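Long-range contact in glucose-6-phosphate 1-dehydrogenase (Mycobacterium avium, PDB 4LGV), which catalyses the oxidation of glucose 6-phosphate to 6-phosphogluconolactone, the entry step of the pentose phosphate pathway: residues G272-K280 / D427-D435. Sequence-based numbering, arbitrary orientation.
Sequences GADDLNDKK and DRQLFARED
Arg433 sets one face of its guanidinium against CB of Asn277 and turns its edge to three carboxylates, a worked example of how one arginine can pin a loop to a helix. The CB of Asn277 lies 3.5 Å above the guanidinium plane, over its centre. NH1 and NH2 of Arg433 converge end-on on OD1 of Asp278; the bond from Arg433 NH2 to Asp278 OD1, 2.9 Å, uses the anti lone pair. Arg433 NH1 also reaches Asp274 OD1 at 3.1 Å, 43° out of the carboxylate plane. From the first turn of helix 434-449, Asp435 takes NE and NH2 of Arg433 side-on, one to each of its oxygens. With CG anti to the backbone N (chi1 -164°), the arginine chain runs out to the helix, and its bend at chi3 turns the edge to the carboxylates. Bonds on all three nitrogens should fix the group's rotation.

Arg428 completes a salt-bridge network with Asp274, Asp278, Arg433 and Asp435: Arg428 NH1 meets Asp274 OD2 at 3.2 Å, the two planes 76° apart, while Arg428 CB packs on Ala273 CB (3.9 Å). Asn277 spends OD1 on Lys280 NZ and on a water that accepts from Arg433 N, an indirect tie of that backbone to the helix. Lys280 NZ also bonds Gln258.

Within the C-terminal domain, the contact thus fastens the start of helix 273-284 to the turn 428-431 and the N-cap of helix 434-449. Helix 200-209 packs against Leu276 and Gln429, helix 246-264 against Lys280 and Ala432, and helix 413-424 against Phe431, while Asp275 and Lys279 form salt bridges to Arg285 and Glu282 of a second subunit.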
ATOM      1  N   GLY A 272      20.781  -9.143  18.209  1.00 26.59           N
ATOM      2  CA  GLY A 272      22.132  -9.752  18.129  1.00 26.35           C
ATOM      3  C   GLY A 272      22.714  -9.855  16.746  1.00 25.19           C
ATOM      4  O   GLY A 272      22.043  -9.658  15.736  1.00 23.90           O
ATOM      5  N   ALA A 273      23.993 -10.174  16.704  1.00 26.16           N
ATOM      6  CA  ALA A 273      24.719 -10.321  15.438  1.00 26.30           C
ATOM      7  C   ALA A 273      24.149 -11.424  14.567  1.00 27.31           C
ATOM      8  O   ALA A 273      24.113 -11.280  13.350  1.00 28.43           O
ATOM      9  CB  ALA A 273      26.203 -10.551  15.691  1.00 26.57           C
ATOM     10  N   ASP A 274      23.759 -12.549  15.155  1.00 26.83           N
ATOM     11  CA  ASP A 274      23.277 -13.645  14.316  1.00 27.70           C
ATOM     12  C   ASP A 274      21.884 -13.355  13.737  1.00 28.37           C
ATOM     13  O   ASP A 274      21.570 -13.788  12.636  1.00 27.38           O
ATOM     14  CB  ASP A 274      23.279 -14.955  15.084  1.00 28.91           C
ATOM     15  CG  ASP A 274      24.674 -15.620  15.114  1.00 29.60           C
ATOM     16  OD1 ASP A 274      25.469 -15.537  14.133  1.00 30.22           O
ATOM     17  OD2 ASP A 274      24.969 -16.228  16.138  1.00 30.82           O
ATOM     18  N   ASP A 275      21.075 -12.594  14.465  1.00 27.65           N
ATOM     19  CA  ASP A 275      19.814 -12.145  13.932  1.00 27.14           C
ATOM     20  C   ASP A 275      20.060 -11.226  12.728  1.00 25.03           C
ATOM     21  O   ASP A 275      19.359 -11.301  11.745  1.00 24.20           O
ATOM     22  CB  ASP A 275      19.048 -11.406  15.002  1.00 29.37           C
ATOM     23  CG  ASP A 275      18.704 -12.302  16.179  1.00 29.95           C
ATOM     24  OD1 ASP A 275      18.418 -13.500  15.971  1.00 31.06           O
ATOM     25  OD2 ASP A 275      18.644 -11.764  17.303  1.00 32.64           O
ATOM     26  N   LEU A 276      21.048 -10.373  12.816  1.00 22.71           N
ATOM     27  CA  LEU A 276      21.362  -9.487  11.743  1.00 22.19           C
ATOM     28  C   LEU A 276      21.890 -10.277  10.525  1.00 22.35           C
ATOM     29  O   LEU A 276      21.472 -10.084   9.398  1.00 21.81           O
ATOM     30  CB  LEU A 276      22.419  -8.465  12.202  1.00 22.11           C
ATOM     31  CG  LEU A 276      23.143  -7.689  11.109  1.00 22.16           C
ATOM     32  CD1 LEU A 276      22.154  -6.860  10.313  1.00 21.58           C
ATOM     33  CD2 LEU A 276      24.255  -6.799  11.698  1.00 22.25           C
ATOM     34  N   ASN A 277      22.808 -11.182  10.787  1.00 23.48           N
ATOM     35  CA  ASN A 277      23.371 -12.018   9.759  1.00 24.33           C
ATOM     36  C   ASN A 277      22.373 -13.014   9.122  1.00 23.96           C
ATOM     37  O   ASN A 277      22.497 -13.271   7.956  1.00 24.04           O
ATOM     38  CB  ASN A 277      24.605 -12.733  10.317  1.00 25.65           C
ATOM     39  CG  ASN A 277      25.785 -11.806  10.413  1.00 26.56           C
ATOM     40  OD1 ASN A 277      25.935 -10.898   9.607  1.00 26.83           O
ATOM     41  ND2 ASN A 277      26.622 -12.026  11.387  1.00 28.66           N
ATOM     42  N   ASP A 278      21.364 -13.486   9.870  1.00 23.32           N
ATOM     43  CA  ASP A 278      20.261 -14.194   9.263  1.00 23.22           C
ATOM     44  C   ASP A 278      19.599 -13.305   8.181  1.00 23.16           C
ATOM     45  O   ASP A 278      19.295 -13.793   7.112  1.00 22.93           O
ATOM     46  CB  ASP A 278      19.172 -14.589  10.272  1.00 23.43           C
ATOM     47  CG  ASP A 278      19.592 -15.722  11.184  1.00 24.20           C
ATOM     48  OD1 ASP A 278      20.651 -16.342  10.964  1.00 24.96           O
ATOM     49  OD2 ASP A 278      18.907 -15.947  12.206  1.00 25.03           O
ATOM     50  N   LYS A 279      19.408 -12.010   8.441  1.00 22.16           N
ATOM     51  CA  LYS A 279      18.671 -11.210   7.488  1.00 22.22           C
ATOM     52  C   LYS A 279      19.505 -10.920   6.231  1.00 21.95           C
ATOM     53  O   LYS A 279      18.975 -10.896   5.129  1.00 20.09           O
ATOM     54  CB  LYS A 279      18.222  -9.907   8.118  1.00 22.53           C
ATOM     55  CG  LYS A 279      17.222 -10.090   9.248  1.00 23.84           C
ATOM     56  CD  LYS A 279      15.859 -10.483   8.721  1.00 25.32           C
ATOM     57  CE  LYS A 279      15.443 -11.872   9.094  1.00 27.17           C
ATOM     58  NZ  LYS A 279      14.105 -12.120   8.446  1.00 28.46           N
ATOM     59  N   LYS A 280      20.808 -10.703   6.427  1.00 21.97           N
ATOM     60  CA  LYS A 280      21.666 -10.436   5.327  1.00 22.94           C
ATOM     61  C   LYS A 280      21.706 -11.681   4.408  1.00 22.88           C
ATOM     62  O   LYS A 280      21.625 -11.540   3.221  1.00 22.29           O
ATOM     63  CB  LYS A 280      23.066 -10.079   5.809  1.00 24.45           C
ATOM     64  CG  LYS A 280      23.229  -8.738   6.542  1.00 26.72           C
ATOM     65  CD  LYS A 280      24.737  -8.471   6.578  1.00 30.26           C
ATOM     66  CE  LYS A 280      25.267  -7.644   7.716  1.00 31.58           C
ATOM     67  NZ  LYS A 280      26.551  -8.202   8.231  1.00 31.83           N
ATOM     68  N   ASP A 427      32.122  -8.494  19.613  1.00 37.81           N
ATOM     69  CA  ASP A 427      31.009  -7.908  18.882  1.00 36.31           C
ATOM     70  C   ASP A 427      31.163  -8.269  17.388  1.00 34.66           C
ATOM     71  O   ASP A 427      32.048  -7.754  16.694  1.00 35.27           O
ATOM     72  CB  ASP A 427      31.013  -6.390  19.150  1.00 37.51           C
ATOM     73  CG  ASP A 427      29.945  -5.636  18.389  1.00 38.86           C
ATOM     74  OD1 ASP A 427      29.073  -6.253  17.737  1.00 39.35           O
ATOM     75  OD2 ASP A 427      30.026  -4.384  18.392  1.00 43.85           O
ATOM     76  N   ARG A 428      30.281  -9.122  16.888  1.00 33.93           N
ATOM     77  CA  ARG A 428      30.430  -9.696  15.552  1.00 35.18           C
ATOM     78  C   ARG A 428      29.637  -9.025  14.414  1.00 32.73           C
ATOM     79  O   ARG A 428      29.556  -9.567  13.329  1.00 28.88           O
ATOM     80  CB  ARG A 428      30.056 -11.180  15.589  1.00 38.19           C
ATOM     81  CG  ARG A 428      30.961 -12.025  16.504  1.00 41.96           C
ATOM     82  CD  ARG A 428      30.199 -13.301  16.958  1.00 43.98           C
ATOM     83  NE  ARG A 428      29.970 -14.168  15.805  1.00 42.57           N
ATOM     84  CZ  ARG A 428      28.919 -14.966  15.615  1.00 42.29           C
ATOM     85  NH1 ARG A 428      27.923 -15.029  16.512  1.00 42.92           N
ATOM     86  NH2 ARG A 428      28.876 -15.719  14.507  1.00 40.59           N
ATOM     87  N   GLN A 429      29.053  -7.874  14.685  1.00 31.89           N
ATOM     88  CA  GLN A 429      28.211  -7.211  13.690  1.00 33.59           C
ATOM     89  C   GLN A 429      28.952  -6.809  12.410  1.00 30.12           C
ATOM     90  O   GLN A 429      28.377  -6.768  11.339  1.00 30.66           O
ATOM     91  CB  GLN A 429      27.467  -6.020  14.325  1.00 37.66           C
ATOM     92  CG  GLN A 429      28.056  -4.638  14.209  1.00 41.06           C
ATOM     93  CD  GLN A 429      27.318  -3.587  15.065  1.00 46.23           C
ATOM     94  OE1 GLN A 429      26.124  -3.706  15.321  1.00 52.13           O
ATOM     95  NE2 GLN A 429      28.047  -2.555  15.500  1.00 50.44           N
ATOM     96  N   LEU A 430      30.227  -6.501  12.558  1.00 28.22           N
ATOM     97  CA  LEU A 430      31.050  -6.036  11.462  1.00 27.32           C
ATOM     98  C   LEU A 430      31.898  -7.128  10.815  1.00 27.26           C
ATOM     99  O   LEU A 430      32.747  -6.843  10.022  1.00 26.29           O
ATOM    100  CB  LEU A 430      31.973  -4.935  11.948  1.00 28.18           C
ATOM    101  CG  LEU A 430      31.299  -3.733  12.627  1.00 27.92           C
ATOM    102  CD1 LEU A 430      32.353  -2.865  13.267  1.00 29.10           C
ATOM    103  CD2 LEU A 430      30.477  -2.951  11.596  1.00 28.14           C
ATOM    104  N   PHE A 431      31.600  -8.382  11.128  1.00 29.09           N
ATOM    105  CA  PHE A 431      32.340  -9.510  10.624  1.00 30.84           C
ATOM    106  C   PHE A 431      31.386 -10.473   9.915  1.00 30.46           C
ATOM    107  O   PHE A 431      30.511 -11.055  10.515  1.00 29.71           O
ATOM    108  CB  PHE A 431      33.057 -10.197  11.762  1.00 32.13           C
ATOM    109  CG  PHE A 431      34.056  -9.304  12.482  1.00 33.30           C
ATOM    110  CD1 PHE A 431      35.309  -9.100  11.961  1.00 34.97           C
ATOM    111  CD2 PHE A 431      33.722  -8.669  13.663  1.00 33.37           C
ATOM    112  CE1 PHE A 431      36.208  -8.272  12.593  1.00 34.63           C
ATOM    113  CE2 PHE A 431      34.625  -7.844  14.310  1.00 32.96           C
ATOM    114  CZ  PHE A 431      35.866  -7.661  13.788  1.00 33.80           C
ATOM    115  N   ALA A 432      31.589 -10.631   8.619  1.00 30.15           N
ATOM    116  CA  ALA A 432      30.733 -11.447   7.813  1.00 30.29           C
ATOM    117  C   ALA A 432      30.745 -12.897   8.289  1.00 30.45           C
ATOM    118  O   ALA A 432      31.773 -13.456   8.690  1.00 32.32           O
ATOM    119  CB  ALA A 432      31.179 -11.342   6.346  1.00 31.03           C
ATOM    120  N   ARG A 433      29.583 -13.502   8.232  1.00 30.64           N
ATOM    121  CA  ARG A 433      29.395 -14.867   8.667  1.00 30.56           C
ATOM    122  C   ARG A 433      29.529 -15.786   7.459  1.00 31.49           C
ATOM    123  O   ARG A 433      29.341 -15.370   6.308  1.00 31.20           O
ATOM    124  CB  ARG A 433      28.027 -15.015   9.316  1.00 30.69           C
ATOM    125  CG  ARG A 433      27.842 -16.270  10.150  1.00 31.87           C
ATOM    126  CD  ARG A 433      26.512 -16.296  10.894  1.00 31.95           C
ATOM    127  NE  ARG A 433      25.360 -16.385   9.978  1.00 32.66           N
ATOM    128  CZ  ARG A 433      24.070 -16.270  10.343  1.00 32.83           C
ATOM    129  NH1 ARG A 433      23.726 -16.080  11.625  1.00 32.36           N
ATOM    130  NH2 ARG A 433      23.111 -16.355   9.437  1.00 32.07           N
ATOM    131  N   GLU A 434      29.878 -17.030   7.736  1.00 32.76           N
ATOM    132  CA  GLU A 434      30.217 -18.021   6.724  1.00 34.58           C
ATOM    133  C   GLU A 434      29.181 -18.170   5.602  1.00 33.76           C
ATOM    134  O   GLU A 434      29.521 -18.230   4.412  1.00 33.61           O
ATOM    135  CB  GLU A 434      30.494 -19.319   7.489  1.00 39.08           C
ATOM    136  CG  GLU A 434      30.357 -20.669   6.822  1.00 43.98           C
ATOM    137  CD  GLU A 434      30.277 -21.838   7.887  1.00 47.02           C
ATOM    138  OE1 GLU A 434      29.254 -22.548   7.951  1.00 50.57           O
ATOM    139  OE2 GLU A 434      31.220 -22.064   8.689  1.00 47.34           O
ATOM    140  N   ASP A 435      27.918 -18.248   5.976  1.00 31.50           N
ATOM    141  CA  ASP A 435      26.857 -18.446   4.981  1.00 30.74           C
ATOM    142  C   ASP A 435      26.830 -17.246   3.991  1.00 30.66           C
ATOM    143  O   ASP A 435      26.706 -17.436   2.805  1.00 29.57           O
ATOM    144  CB  ASP A 435      25.504 -18.683   5.653  1.00 29.42           C
ATOM    145  CG  ASP A 435      25.102 -17.557   6.661  1.00 28.70           C
ATOM    146  OD1 ASP A 435      25.897 -16.656   7.042  1.00 27.54           O
ATOM    147  OD2 ASP A 435      23.972 -17.603   7.115  1.00 29.26           O
TER
HETATM  148  O   HOH W   1      27.223 -11.817   7.318  1.00 26.06           O
HETATM  149  O   HOH W   2      25.257 -13.774   7.194  1.00 27.28           O